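Local coordinates for protein Exo-1,5-alpha-L-arabinofuranobiosidase (Gibberella zeae, PDB 2YDT) that probably releases arabinobiose units from the ends of alpha-1,5-linked arabinan chains, at residues A[71-75]-A[129-133]; A[146-150]-A[206-210]; A[246-250]-A[306-312]; A[280-284]-A[333-337]; A[293-299]-A[319-325]. The contacts are given in a common frame with arbitrary orientation. Where two conformers were deposited one is given. Residues are numbered along the deposited sequence.

Interaction 1 of 5, residues A[71-75]-A[129-133]; sequences EISKV and KGYTW
W133 lays its indole against V75, whose CG2 sits 3.7 Å from the centroid of the five-membered ring of W133, nearly along the ring normal: a CH-pi contact that suits a branched apolar residue. Chi1 m and chi2 92° of W133 bring NE1 round to donate to S73 OG (2.9 Å). S73 OG, placed by chi1 p, donates in turn to G130 O (2.6 Å), so one small side chain ties G130 to W133. The CA atoms pair S73 with Y131 (5.5 Å) and V75 with W133 (6.3 Å). At I72 (phi/psi -112/-21) a classic beta bulge opposite I59 lets successive side chains, I72 and S73, both face the loop; I72 (chi1 p, chi2 t) places CD1 3.9 Å from the centroid of the Y131 ring, over its face. K129 (64/32) and G130 (107/3) have positive phi, and a CB on G130 would crowd both the preceding carbonyl and I72 CD1. With S126, D128, G130, T132 and W133, the loop is an Asp box, the sialidase-type propeller signature. It links strands 119-126 and 134-142 of one blade and docks on strand 70-75, the outermost of the preceding blade, while W133 also reaches strand 105-111.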
# COMPACT_ATOMS: atom_id res chain seq x y z
N GLU A 71 14.64 -1.84 -15.24
CA GLU A 71 14.33 -0.49 -14.86
C GLU A 71 14.15 0.33 -16.13
O GLU A 71 14.99 0.28 -17.04
CB GLU A 71 15.44 0.12 -14.00
CG GLU A 71 15.12 1.57 -13.63
CD GLU A 71 16.11 2.19 -12.74
OE1 GLU A 71 16.68 3.23 -13.14
OE2 GLU A 71 16.33 1.66 -11.64
N ILE A 72 13.07 1.08 -16.19
CA ILE A 72 12.78 1.93 -17.32
C ILE A 72 12.84 3.43 -17.02
O ILE A 72 13.02 4.25 -17.93
CB ILE A 72 11.42 1.56 -17.98
CG1 ILE A 72 10.21 1.75 -17.07
CG2 ILE A 72 11.49 0.14 -18.56
CD1 ILE A 72 8.84 1.72 -17.84
N SER A 73 12.72 3.80 -15.75
CA SER A 73 12.73 5.19 -15.36
C SER A 73 12.88 5.34 -13.85
O SER A 73 12.91 4.32 -13.10
CB SER A 73 11.44 5.91 -15.80
OG SER A 73 10.27 5.41 -15.11
N LYS A 74 12.94 6.59 -13.44
CA LYS A 74 12.99 6.99 -12.04
C LYS A 74 12.02 8.14 -11.82
O LYS A 74 11.99 9.08 -12.60
CB LYS A 74 14.40 7.47 -11.66
CG LYS A 74 15.52 6.45 -11.93
CD LYS A 74 16.86 7.06 -11.55
CE LYS A 74 18.04 6.16 -11.84
NZ LYS A 74 19.26 7.01 -11.93
N VAL A 75 11.22 8.05 -10.76
CA VAL A 75 10.39 9.15 -10.34
C VAL A 75 11.24 9.99 -9.37
O VAL A 75 11.65 9.53 -8.30
CB VAL A 75 9.08 8.71 -9.65
CG1 VAL A 75 8.09 9.93 -9.63
CG2 VAL A 75 8.46 7.53 -10.34
N LYS A 129 3.06 5.42 -20.05
CA LYS A 129 3.10 4.05 -19.50
C LYS A 129 4.39 3.78 -18.71
O LYS A 129 4.86 2.65 -18.62
CB LYS A 129 2.83 2.97 -20.60
CG LYS A 129 1.49 3.17 -21.28
CD LYS A 129 1.23 2.07 -22.31
CE LYS A 129 -0.23 2.12 -22.76
NZ LYS A 129 -0.48 1.00 -23.72
N GLY A 130 4.91 4.82 -18.08
CA GLY A 130 5.98 4.64 -17.07
C GLY A 130 7.38 5.06 -17.48
O GLY A 130 8.33 4.85 -16.71
N TYR A 131 7.54 5.62 -18.68
CA TYR A 131 8.84 6.01 -19.20
C TYR A 131 9.29 7.42 -18.77
O TYR A 131 10.48 7.62 -18.54
CB TYR A 131 8.89 5.84 -20.74
CG TYR A 131 8.98 4.40 -21.13
CD1 TYR A 131 10.22 3.75 -21.18
CD2 TYR A 131 7.86 3.66 -21.42
CE1 TYR A 131 10.32 2.42 -21.49
CE2 TYR A 131 7.95 2.30 -21.74
CZ TYR A 131 9.20 1.70 -21.78
OH TYR A 131 9.33 0.34 -22.09
N THR A 132 8.35 8.36 -18.66
CA THR A 132 8.65 9.68 -18.13
C THR A 132 7.60 10.07 -17.09
O THR A 132 6.48 9.54 -17.09
CB THR A 132 8.73 10.78 -19.21
OG1 THR A 132 7.47 10.90 -19.82
CG2 THR A 132 9.80 10.44 -20.31
N TRP A 133 7.97 11.05 -16.29
CA TRP A 133 7.14 11.53 -15.18
C TRP A 133 7.08 13.03 -15.12
O TRP A 133 8.08 13.72 -15.42
CB TRP A 133 7.69 11.00 -13.83
CG TRP A 133 7.71 9.51 -13.81
CD1 TRP A 133 8.76 8.69 -14.18
CD2 TRP A 133 6.61 8.63 -13.49
NE1 TRP A 133 8.35 7.38 -14.13
CE2 TRP A 133 7.05 7.31 -13.71
CE3 TRP A 133 5.30 8.84 -13.03
CZ2 TRP A 133 6.23 6.20 -13.47
CZ3 TRP A 133 4.49 7.75 -12.82
CH2 TRP A 133 4.97 6.44 -13.03

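Interaction 2 of 5, residues A[146-150]-A[206-210]; sequences LPNPG and YYARP
L146 (phi/psi -129/140) leads into P147, the centre of an inverse gamma turn (-84/57) closed by a weak hydrogen bond from N148 N to L146 O (2.9 Å). The rigid ring of P147 favours such a bend and offers CB 3.4 Å from R209 NH2, while P147 O lies over the guanidinium face, 3.5 Å from R209 NH2 but at an angle too poor for a hydrogen bond. N148 (-113/139) turns its side chain away. P149 (-60/137) points toward the other segment: its CB packs at 4.1 Å from Y206 CE2 and 4.4 Å from Y207 CE1, the two tyrosines coming to it with chi1 t and m. G150 (96/-18) adopts a conformation that a CB would obstruct; its N is 3.4 Å from Y206 OH, also badly aligned, and that hydroxyl is instead hydrogen-bonded to N176 O. The segments run in nearly opposite directions (164°), with P149 and Y207 closest at 7.3 Å between CA atoms. R209 (chi m, t, p, then 76°) extends across the gap, held by S180 and Q173. P147 lines both sugar subsites, and R209 belongs to the iminosugar pocket, so the P147-R209 end of this surface contact borders the ligand pocket. Residues 146-150 lie in the connection entering strand 154-162, and 206-210 run from another into the start of strand 209-217, the innermost strands of successive propeller blades.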
# COMPACT_ATOMS: atom_id res chain seq x y z
N LEU A 146 9.08 10.73 11.84
CA LEU A 146 9.27 9.65 12.80
C LEU A 146 7.92 9.32 13.39
O LEU A 146 7.12 10.22 13.63
CB LEU A 146 10.23 10.07 13.94
CG LEU A 146 11.64 10.43 13.54
CD1 LEU A 146 12.36 11.00 14.80
CD2 LEU A 146 12.34 9.22 13.00
N PRO A 147 7.63 8.01 13.60
CA PRO A 147 6.27 7.60 14.04
C PRO A 147 6.08 7.71 15.55
O PRO A 147 5.80 6.70 16.23
CB PRO A 147 6.19 6.13 13.58
CG PRO A 147 7.62 5.69 13.72
CD PRO A 147 8.45 6.85 13.23
N ASN A 148 6.30 8.91 16.07
CA ASN A 148 6.32 9.20 17.50
C ASN A 148 5.15 10.09 17.87
O ASN A 148 4.83 11.03 17.14
CB ASN A 148 7.61 9.93 17.86
CG ASN A 148 8.88 9.07 17.68
OD1 ASN A 148 8.81 7.84 17.53
ND2 ASN A 148 10.04 9.71 17.79
N PRO A 149 4.49 9.82 19.02
CA PRO A 149 3.35 10.64 19.41
C PRO A 149 3.75 12.10 19.59
O PRO A 149 4.82 12.38 20.17
CB PRO A 149 2.88 10.01 20.74
CG PRO A 149 3.99 9.20 21.21
CD PRO A 149 4.77 8.74 19.98
N GLY A 150 2.93 13.01 19.08
CA GLY A 150 3.12 14.45 19.27
C GLY A 150 3.84 15.10 18.13
O GLY A 150 3.70 16.30 17.92
N TYR A 206 -5.79 8.33 23.03
CA TYR A 206 -4.79 9.18 22.38
C TYR A 206 -3.69 8.32 21.77
O TYR A 206 -3.17 8.61 20.68
CB TYR A 206 -4.14 10.16 23.35
CG TYR A 206 -3.05 10.92 22.68
CD1 TYR A 206 -3.33 12.02 21.89
CD2 TYR A 206 -1.73 10.52 22.79
CE1 TYR A 206 -2.34 12.68 21.20
CE2 TYR A 206 -0.75 11.20 22.17
CZ TYR A 206 -1.04 12.26 21.36
OH TYR A 206 -0.02 12.92 20.70
N TYR A 207 -3.26 7.30 22.51
CA TYR A 207 -2.09 6.54 22.10
C TYR A 207 -2.34 5.53 20.98
O TYR A 207 -1.40 4.95 20.47
CB TYR A 207 -1.43 5.90 23.32
CG TYR A 207 -0.79 6.97 24.16
CD1 TYR A 207 0.36 7.63 23.71
CD2 TYR A 207 -1.35 7.37 25.36
CE1 TYR A 207 0.94 8.62 24.43
CE2 TYR A 207 -0.76 8.38 26.09
CZ TYR A 207 0.38 8.98 25.63
OH TYR A 207 0.94 10.00 26.37
N ALA A 208 -3.61 5.32 20.59
CA ALA A 208 -3.92 4.46 19.45
C ALA A 208 -3.34 5.07 18.17
O ALA A 208 -3.31 6.28 18.01
CB ALA A 208 -5.42 4.26 19.28
N ARG A 209 -2.89 4.19 17.29
CA ARG A 209 -2.23 4.58 16.02
C ARG A 209 -2.75 3.68 14.91
O ARG A 209 -2.03 2.83 14.37
CB ARG A 209 -0.71 4.54 16.12
CG ARG A 209 -0.13 5.58 17.05
CD ARG A 209 1.36 5.34 17.24
NE ARG A 209 2.07 5.56 16.00
CZ ARG A 209 2.35 6.74 15.47
NH1 ARG A 209 2.12 7.88 16.11
NH2 ARG A 209 2.91 6.78 14.27
N PRO A 210 -4.02 3.87 14.50
CA PRO A 210 -4.46 3.24 13.25
C PRO A 210 -3.61 3.79 12.11
O PRO A 210 -3.31 4.98 12.12
CB PRO A 210 -5.93 3.69 13.11
CG PRO A 210 -5.96 5.01 13.84
CD PRO A 210 -5.02 4.82 15.02

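Interaction 3 of 5, residues A[246-250]-A[306-312]; sequences YYRLS and LGDASAW
Residues 246-250 are extended, at the end of an antiparallel strand, with alternate side chains Y247 and L249 directed toward the loop 306-312. The loop starts with two positive-phi residues, L306 (61/27) and G307 (94/11), and then makes a type I turn from D308 to A311, closed by A311 N to D308 O (3.1 Å). D308 OD1 accepts from S310 N (2.8 Å) in an Asx turn and from S310 OG (2.7 Å), so aspartate suits the first turn position. The nearest CA atoms, those of L249 and G307, are 7.6 Å apart; side chains bridge the gap. The loop joins the third and fourth strands, 300-303 and 313-315, of the fifth blade of a six-bladed beta-propeller, whereas 245-250 is the third strand of the preceding blade: this is a seam between adjacent blades. Y247, with chi1 p, spans it. Its OH donates to G307 O (2.7 Å) and accepts from W312 NE1 (3.0 Å, almost linear at 176°), the dual role that a phenol can fill and phenylalanine cannot. W312 (chi1 m, chi2 93°) also sets CZ2 3.8 Å from Y247 CE2, over the tyrosine face. A309 CA lies 3.4 Å from Y247 OH. G307 leaves room for L249: a CB there would come too near L249 CD2 and the preceding carbonyl. L249 (m, t) brings CD1 to 3.9 Å from L306 O.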
# COMPACT_ATOMS: atom_id res chain seq x y z
N TYR A 246 -7.30 -4.76 11.20
CA TYR A 246 -8.74 -4.50 11.30
C TYR A 246 -9.25 -4.03 9.95
O TYR A 246 -8.50 -3.62 9.06
CB TYR A 246 -9.06 -3.45 12.37
CG TYR A 246 -9.23 -3.95 13.78
CD1 TYR A 246 -8.20 -4.59 14.45
CD2 TYR A 246 -10.44 -3.76 14.47
CE1 TYR A 246 -8.37 -5.05 15.77
CE2 TYR A 246 -10.60 -4.21 15.77
CZ TYR A 246 -9.56 -4.83 16.41
OH TYR A 246 -9.71 -5.27 17.74
N TYR A 247 -10.57 -4.11 9.79
CA TYR A 247 -11.23 -3.63 8.58
C TYR A 247 -12.62 -3.09 8.86
O TYR A 247 -13.22 -3.33 9.91
CB TYR A 247 -11.26 -4.72 7.51
CG TYR A 247 -12.14 -5.92 7.81
CD1 TYR A 247 -13.48 -5.98 7.38
CD2 TYR A 247 -11.65 -6.94 8.61
CE1 TYR A 247 -14.26 -7.13 7.65
CE2 TYR A 247 -12.42 -8.04 8.90
CZ TYR A 247 -13.72 -8.11 8.43
OH TYR A 247 -14.44 -9.24 8.73
N ARG A 248 -13.11 -2.31 7.91
CA ARG A 248 -14.45 -1.75 7.90
C ARG A 248 -15.07 -1.96 6.53
O ARG A 248 -14.37 -2.04 5.51
CB ARG A 248 -14.41 -0.26 8.25
CG ARG A 248 -13.89 0.02 9.65
CD ARG A 248 -13.79 1.45 9.98
NE ARG A 248 -13.20 1.65 11.31
CZ ARG A 248 -13.46 2.69 12.11
NH1 ARG A 248 -14.27 3.64 11.71
NH2 ARG A 248 -12.89 2.79 13.30
N LEU A 249 -16.40 -2.01 6.48
CA LEU A 249 -17.14 -2.18 5.23
C LEU A 249 -18.11 -1.01 4.99
O LEU A 249 -18.77 -0.54 5.94
CB LEU A 249 -17.96 -3.48 5.26
CG LEU A 249 -17.14 -4.73 5.50
CD1 LEU A 249 -17.99 -5.91 5.97
CD2 LEU A 249 -16.37 -5.08 4.24
N SER A 250 -18.17 -0.52 3.76
CA SER A 250 -19.03 0.62 3.44
C SER A 250 -19.41 0.66 1.97
O SER A 250 -18.59 0.41 1.10
CB SER A 250 -18.35 1.95 3.82
OG SER A 250 -19.25 3.05 3.69
N LEU A 306 -17.77 -11.84 1.56
CA LEU A 306 -17.99 -10.39 1.52
C LEU A 306 -17.58 -9.68 2.79
O LEU A 306 -18.10 -8.61 3.14
CB LEU A 306 -19.47 -10.10 1.15
CG LEU A 306 -19.88 -10.68 -0.18
CD1 LEU A 306 -21.41 -10.53 -0.34
CD2 LEU A 306 -19.16 -10.03 -1.38
N GLY A 307 -16.62 -10.27 3.52
CA GLY A 307 -16.10 -9.69 4.73
C GLY A 307 -16.74 -10.14 6.02
O GLY A 307 -16.49 -9.57 7.08
N ASP A 308 -17.55 -11.20 5.94
CA ASP A 308 -18.10 -11.83 7.15
C ASP A 308 -16.97 -12.17 8.10
O ASP A 308 -16.01 -12.86 7.73
CB ASP A 308 -18.93 -13.06 6.72
CG ASP A 308 -19.52 -13.83 7.87
OD1 ASP A 308 -18.99 -13.88 8.98
OD2 ASP A 308 -20.56 -14.49 7.60
N ALA A 309 -17.04 -11.65 9.32
CA ALA A 309 -15.95 -11.83 10.28
C ALA A 309 -15.67 -13.27 10.70
O ALA A 309 -14.60 -13.55 11.26
CB ALA A 309 -16.13 -10.92 11.51
N SER A 310 -16.63 -14.17 10.46
CA SER A 310 -16.44 -15.60 10.77
C SER A 310 -15.82 -16.42 9.65
O SER A 310 -15.58 -17.61 9.85
CB SER A 310 -17.80 -16.26 11.14
OG SER A 310 -18.66 -16.30 10.02
N ALA A 311 -15.53 -15.81 8.49
CA ALA A 311 -15.20 -16.56 7.31
C ALA A 311 -13.75 -16.35 6.79
O ALA A 311 -13.47 -16.67 5.66
CB ALA A 311 -16.25 -16.25 6.20
N TRP A 312 -12.85 -15.85 7.62
CA TRP A 312 -11.44 -15.67 7.17
C TRP A 312 -10.70 -17.00 7.26
O TRP A 312 -10.79 -17.70 8.30
CB TRP A 312 -10.70 -14.62 7.98
CG TRP A 312 -11.22 -13.24 7.71
CD1 TRP A 312 -12.21 -12.57 8.41
CD2 TRP A 312 -10.81 -12.36 6.66
NE1 TRP A 312 -12.42 -11.31 7.85
CE2 TRP A 312 -11.60 -11.17 6.77
CE3 TRP A 312 -9.88 -12.45 5.61
CZ2 TRP A 312 -11.44 -10.07 5.89
CZ3 TRP A 312 -9.75 -11.35 4.74
CH2 TRP A 312 -10.51 -10.19 4.89

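Interaction 4 of 5, residues A[280-284]-A[333-337]; sequences WTPYG and DPDLL
A single threonine hydroxyl joins two turns: T281 OG1 donates to P334 O (2.8 Å) and accepts from Y283 N (3.1 Å), the latter making an ST turn. Serving both roles, it fixes the bend just after its own strand and anchors the facing turn. T281 is still extended (phi/psi -125/147, chi1 t); P282 (-66/-14) then bends the chain, and Y283 (-54/137) runs on to G284 (109/10), a conformation open to a residue without CB. Opposite, D333 to L336 form a type I turn, closed by L336 N to D333 O (2.9 Å). P334 (-58/-17) fits its second position because the ring already imposes that phi, and D333 OD1 takes D335 N (3.1 Å) in an Asx turn. In the six-bladed propeller these are first-to-second-strand hairpin turns of neighbouring blades, the last of which is closed by the N-terminal strand 11-17; the two turns meet with Y283 and P334 CA atoms 5.2 Å apart. Around the hydroxyl, prolines and tyrosine pack: P282 CD to P334 CB 3.9 Å, and Y283 CB to P334 CB 4.1 Å. Y283, in rotamer t with chi2 83°, turns a ring face to the D335 carboxylate, whose OD1 lies 3.6 Å from Y283 CE1. D335 OD2 meets R360 and S362, and L361 of helix 361-364 covers T281, Y283 and D335.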
# COMPACT_ATOMS: atom_id res chain seq x y z
N TRP A 280 -9.19 -7.57 -4.02
CA TRP A 280 -10.30 -8.47 -4.30
C TRP A 280 -10.13 -8.97 -5.73
O TRP A 280 -9.81 -8.21 -6.65
CB TRP A 280 -11.66 -7.77 -4.13
CG TRP A 280 -12.85 -8.65 -4.55
CD1 TRP A 280 -13.47 -9.55 -3.78
CD2 TRP A 280 -13.44 -8.72 -5.85
NE1 TRP A 280 -14.49 -10.17 -4.50
CE2 TRP A 280 -14.47 -9.70 -5.78
CE3 TRP A 280 -13.22 -8.07 -7.04
CZ2 TRP A 280 -15.30 -10.00 -6.88
CZ3 TRP A 280 -14.03 -8.39 -8.16
CH2 TRP A 280 -15.05 -9.35 -8.05
N THR A 281 -10.43 -10.26 -5.89
CA THR A 281 -10.47 -10.88 -7.21
C THR A 281 -11.84 -11.55 -7.43
O THR A 281 -12.40 -12.06 -6.47
CB THR A 281 -9.35 -11.95 -7.37
OG1 THR A 281 -9.60 -12.67 -8.57
CG2 THR A 281 -9.25 -12.90 -6.18
N PRO A 282 -12.32 -11.56 -8.69
CA PRO A 282 -13.56 -12.31 -9.02
C PRO A 282 -13.42 -13.83 -8.88
O PRO A 282 -14.46 -14.53 -8.85
CB PRO A 282 -13.84 -11.95 -10.48
CG PRO A 282 -12.79 -11.10 -10.94
CD PRO A 282 -11.82 -10.80 -9.84
N TYR A 283 -12.20 -14.35 -8.76
CA TYR A 283 -11.99 -15.78 -8.55
C TYR A 283 -12.79 -16.29 -7.34
O TYR A 283 -12.83 -15.65 -6.29
CB TYR A 283 -10.50 -16.13 -8.36
CG TYR A 283 -10.34 -17.57 -7.92
CD1 TYR A 283 -10.35 -18.59 -8.86
CD2 TYR A 283 -10.26 -17.92 -6.56
CE1 TYR A 283 -10.28 -19.92 -8.47
CE2 TYR A 283 -10.18 -19.25 -6.17
CZ TYR A 283 -10.18 -20.24 -7.14
OH TYR A 283 -10.11 -21.57 -6.78
N GLY A 284 -13.42 -17.46 -7.48
CA GLY A 284 -13.89 -18.21 -6.34
C GLY A 284 -15.39 -18.26 -6.15
O GLY A 284 -15.86 -18.67 -5.12
N ASP A 333 -6.66 -13.22 -15.78
CA ASP A 333 -6.80 -14.49 -15.07
C ASP A 333 -6.89 -14.23 -13.58
O ASP A 333 -5.89 -14.20 -12.87
CB ASP A 333 -5.68 -15.48 -15.40
CG ASP A 333 -5.96 -16.89 -14.82
OD1 ASP A 333 -6.90 -17.06 -13.99
OD2 ASP A 333 -5.24 -17.85 -15.21
N PRO A 334 -8.11 -14.05 -13.10
CA PRO A 334 -8.39 -13.76 -11.70
C PRO A 334 -7.87 -14.82 -10.70
O PRO A 334 -7.80 -14.53 -9.52
CB PRO A 334 -9.91 -13.72 -11.67
CG PRO A 334 -10.30 -13.34 -13.04
CD PRO A 334 -9.33 -14.00 -13.92
N ASP A 335 -7.54 -16.02 -11.17
CA ASP A 335 -6.93 -17.05 -10.31
C ASP A 335 -5.48 -16.70 -9.94
O ASP A 335 -5.00 -17.14 -8.92
CB ASP A 335 -6.95 -18.39 -11.06
CG ASP A 335 -6.67 -19.58 -10.17
OD1 ASP A 335 -6.77 -19.54 -8.94
OD2 ASP A 335 -6.36 -20.65 -10.76
N LEU A 336 -4.82 -15.89 -10.74
CA LEU A 336 -3.40 -15.56 -10.50
C LEU A 336 -3.28 -14.41 -9.49
O LEU A 336 -4.00 -13.39 -9.60
CB LEU A 336 -2.71 -15.16 -11.80
CG LEU A 336 -2.50 -16.28 -12.84
CD1 LEU A 336 -1.87 -15.68 -14.15
CD2 LEU A 336 -1.67 -17.40 -12.24
N LEU A 337 -2.35 -14.58 -8.56
CA LEU A 337 -2.10 -13.58 -7.53
C LEU A 337 -0.59 -13.34 -7.42
O LEU A 337 0.16 -14.27 -7.15
CB LEU A 337 -2.65 -14.05 -6.20
CG LEU A 337 -2.41 -13.13 -4.97
CD1 LEU A 337 -3.37 -11.90 -4.98
CD2 LEU A 337 -2.58 -13.91 -3.67

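Interaction 5 of 5, residues A[293-299]-A[319-325]; sequences SCGTRSE and QPTAYTR. With MN (manganese (II) ion), chain M.
R325 plugs its guanidinium into the loop 293-299. In the near-planar fan around it, NE and NH2 of R325 donate to S293 OG (3.0 and 3.1 Å), NH1 and NH2 of R325 to S298 O (2.8 and 2.9 Å), and R325 NH2 weakly to E299 O (3.0 Å). Arginine suits the place because its several N-H groups can satisfy a ring of oxygens, with chi t, t, p and 172° carrying it there. Two waters extend the network: water 1 links S293 OG (2.8 Å) to R325 O (2.7 Å), and water 2 lies 3.0 Å from A322 N, 2.7 Å from C294 O and 2.9 Å from R297 O. The backbones come close at G295 and Y323 (CA 4.3 Å) and at S298 and T321 (4.4 Å). G295 (-94/9) lets its CA approach A322 O to 3.2 Å in a CA-H...O contact. T321, chi1 m, fills the remaining gap, CG2 lying 3.5 Å from G295 O and OG1 3.4 Å from S298 CB. On the outer side R297 NE salt-bridges E299 OE1 (3.0 Å), while E299 OE2 binds manganese (2.4 Å), with D316 as a second protein ligand. Y323, whose OH makes a weak hydrogen bond to the iminosugar nitrogen, lies in a blade-to-blade connection braced by a second-to-third-strand loop, the two loop types that build the ligand-binding face of a beta-propeller.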
# COMPACT_ATOMS: atom_id res chain seq x y z
N SER A 293 -2.80 -9.59 3.00
CA SER A 293 -1.47 -9.89 3.56
C SER A 293 -1.27 -9.02 4.76
O SER A 293 -1.84 -7.93 4.86
CB SER A 293 -0.36 -9.62 2.53
OG SER A 293 0.95 -9.87 3.07
N CYS A 294 -0.42 -9.50 5.69
CA CYS A 294 0.12 -8.65 6.74
C CYS A 294 1.65 -8.71 6.74
O CYS A 294 2.23 -9.56 6.06
CB CYS A 294 -0.44 -9.02 8.10
SG CYS A 294 0.30 -10.46 8.89
N GLY A 295 2.28 -7.82 7.49
CA GLY A 295 3.73 -7.64 7.45
C GLY A 295 4.53 -8.42 8.50
O GLY A 295 5.74 -8.22 8.63
N THR A 296 3.85 -9.34 9.22
CA THR A 296 4.51 -10.12 10.29
C THR A 296 4.39 -11.63 10.09
O THR A 296 4.94 -12.40 10.91
CB THR A 296 3.96 -9.77 11.67
OG1 THR A 296 2.57 -10.12 11.78
CG2 THR A 296 4.18 -8.27 12.01
N ARG A 297 3.66 -12.06 9.07
CA ARG A 297 3.51 -13.50 8.73
C ARG A 297 3.56 -13.70 7.26
O ARG A 297 3.28 -12.76 6.52
CB ARG A 297 2.14 -14.01 9.22
CG ARG A 297 1.94 -13.84 10.69
CD ARG A 297 0.71 -14.54 11.15
NE ARG A 297 0.84 -15.98 10.92
CZ ARG A 297 1.03 -16.89 11.86
NH1 ARG A 297 1.09 -16.55 13.15
NH2 ARG A 297 1.14 -18.17 11.49
N SER A 298 3.84 -14.93 6.81
CA SER A 298 3.96 -15.20 5.38
C SER A 298 2.68 -15.65 4.69
O SER A 298 2.60 -15.60 3.45
CB SER A 298 5.08 -16.22 5.12
OG SER A 298 4.76 -17.46 5.73
N GLU A 299 1.68 -16.10 5.46
CA GLU A 299 0.46 -16.59 4.87
C GLU A 299 -0.38 -15.48 4.22
O GLU A 299 -0.18 -14.28 4.49
CB GLU A 299 -0.40 -17.33 5.90
CG GLU A 299 0.33 -18.54 6.52
CD GLU A 299 1.06 -18.24 7.79
OE1 GLU A 299 1.22 -17.07 8.18
OE2 GLU A 299 1.47 -19.20 8.49
N GLN A 319 6.15 -16.93 -0.94
CA GLN A 319 6.79 -15.63 -0.81
C GLN A 319 7.01 -15.32 0.67
O GLN A 319 6.13 -15.53 1.51
CB GLN A 319 5.89 -14.57 -1.46
CG GLN A 319 6.50 -13.16 -1.44
CD GLN A 319 7.64 -12.99 -2.40
OE1 GLN A 319 7.87 -13.80 -3.34
NE2 GLN A 319 8.39 -11.92 -2.19
N PRO A 320 8.23 -14.85 1.05
CA PRO A 320 8.50 -14.61 2.44
C PRO A 320 7.75 -13.43 3.08
O PRO A 320 7.20 -12.57 2.39
CB PRO A 320 10.01 -14.35 2.45
CG PRO A 320 10.32 -13.86 1.14
CD PRO A 320 9.40 -14.60 0.20
N THR A 321 7.77 -13.40 4.41
CA THR A 321 7.26 -12.27 5.19
C THR A 321 8.03 -11.00 4.86
O THR A 321 9.27 -11.00 4.76
CB THR A 321 7.38 -12.56 6.65
OG1 THR A 321 6.59 -13.74 6.95
CG2 THR A 321 6.92 -11.37 7.51
N ALA A 322 7.28 -9.91 4.67
CA ALA A 322 7.89 -8.61 4.44
C ALA A 322 6.98 -7.49 4.98
O ALA A 322 5.75 -7.61 4.98
CB ALA A 322 8.17 -8.39 2.95
N TYR A 323 7.61 -6.40 5.39
CA TYR A 323 6.88 -5.18 5.75
C TYR A 323 6.08 -4.67 4.57
O TYR A 323 6.60 -4.56 3.44
CB TYR A 323 7.87 -4.12 6.21
CG TYR A 323 7.26 -2.82 6.66
CD1 TYR A 323 6.53 -2.73 7.85
CD2 TYR A 323 7.44 -1.64 5.92
CE1 TYR A 323 5.98 -1.52 8.29
CE2 TYR A 323 6.89 -0.43 6.35
CZ TYR A 323 6.18 -0.38 7.55
OH TYR A 323 5.68 0.81 7.99
N THR A 324 4.80 -4.42 4.84
CA THR A 324 3.83 -3.97 3.83
C THR A 324 3.93 -4.76 2.51
O THR A 324 3.83 -4.24 1.40
CB THR A 324 3.83 -2.40 3.64
OG1 THR A 324 2.64 -2.01 2.94
CG2 THR A 324 5.08 -1.89 2.88
N ARG A 325 4.06 -6.08 2.64
CA ARG A 325 4.02 -6.97 1.50
C ARG A 325 2.73 -6.71 0.73
O ARG A 325 1.66 -6.62 1.36
CB ARG A 325 4.18 -8.43 1.98
CG ARG A 325 4.54 -9.41 0.88
CD ARG A 325 4.62 -10.86 1.40
NE ARG A 325 3.33 -11.30 1.91
CZ ARG A 325 3.05 -12.54 2.28
NH1 ARG A 325 3.96 -13.49 2.14
NH2 ARG A 325 1.85 -12.83 2.81
MN MN M . 2.02 -21.38 7.79
O HOH W 1 1.26 -7.20 4.01
O HOH W 2 4.39 -10.69 4.88
O HOH W 3 0.40 -21.75 8.20

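All five contacts join neighbouring blades of one six-bladed propeller or the connections between them, divided between its two faces. Interactions 2 and 5, with nearest atoms about 8 Å apart, lie on the ligand-binding face; interaction 2 is a surface contact of prolines with tyrosines and an arginine, without a hydrogen bond between the segments, whereas interaction 5 is the most central and is dominated by a buried arginine. Interactions 1, 3 and 4 are partly buried seams involving the turns of the opposite face, third-to-fourth-strand loops in 1 and 3 and first-to-second-strand turns in 4; each uses a hydroxyl in two hydrogen bonds. Interactions 3, 4 and 5 all draw on the fifth blade; 2 and 3 share the fourth.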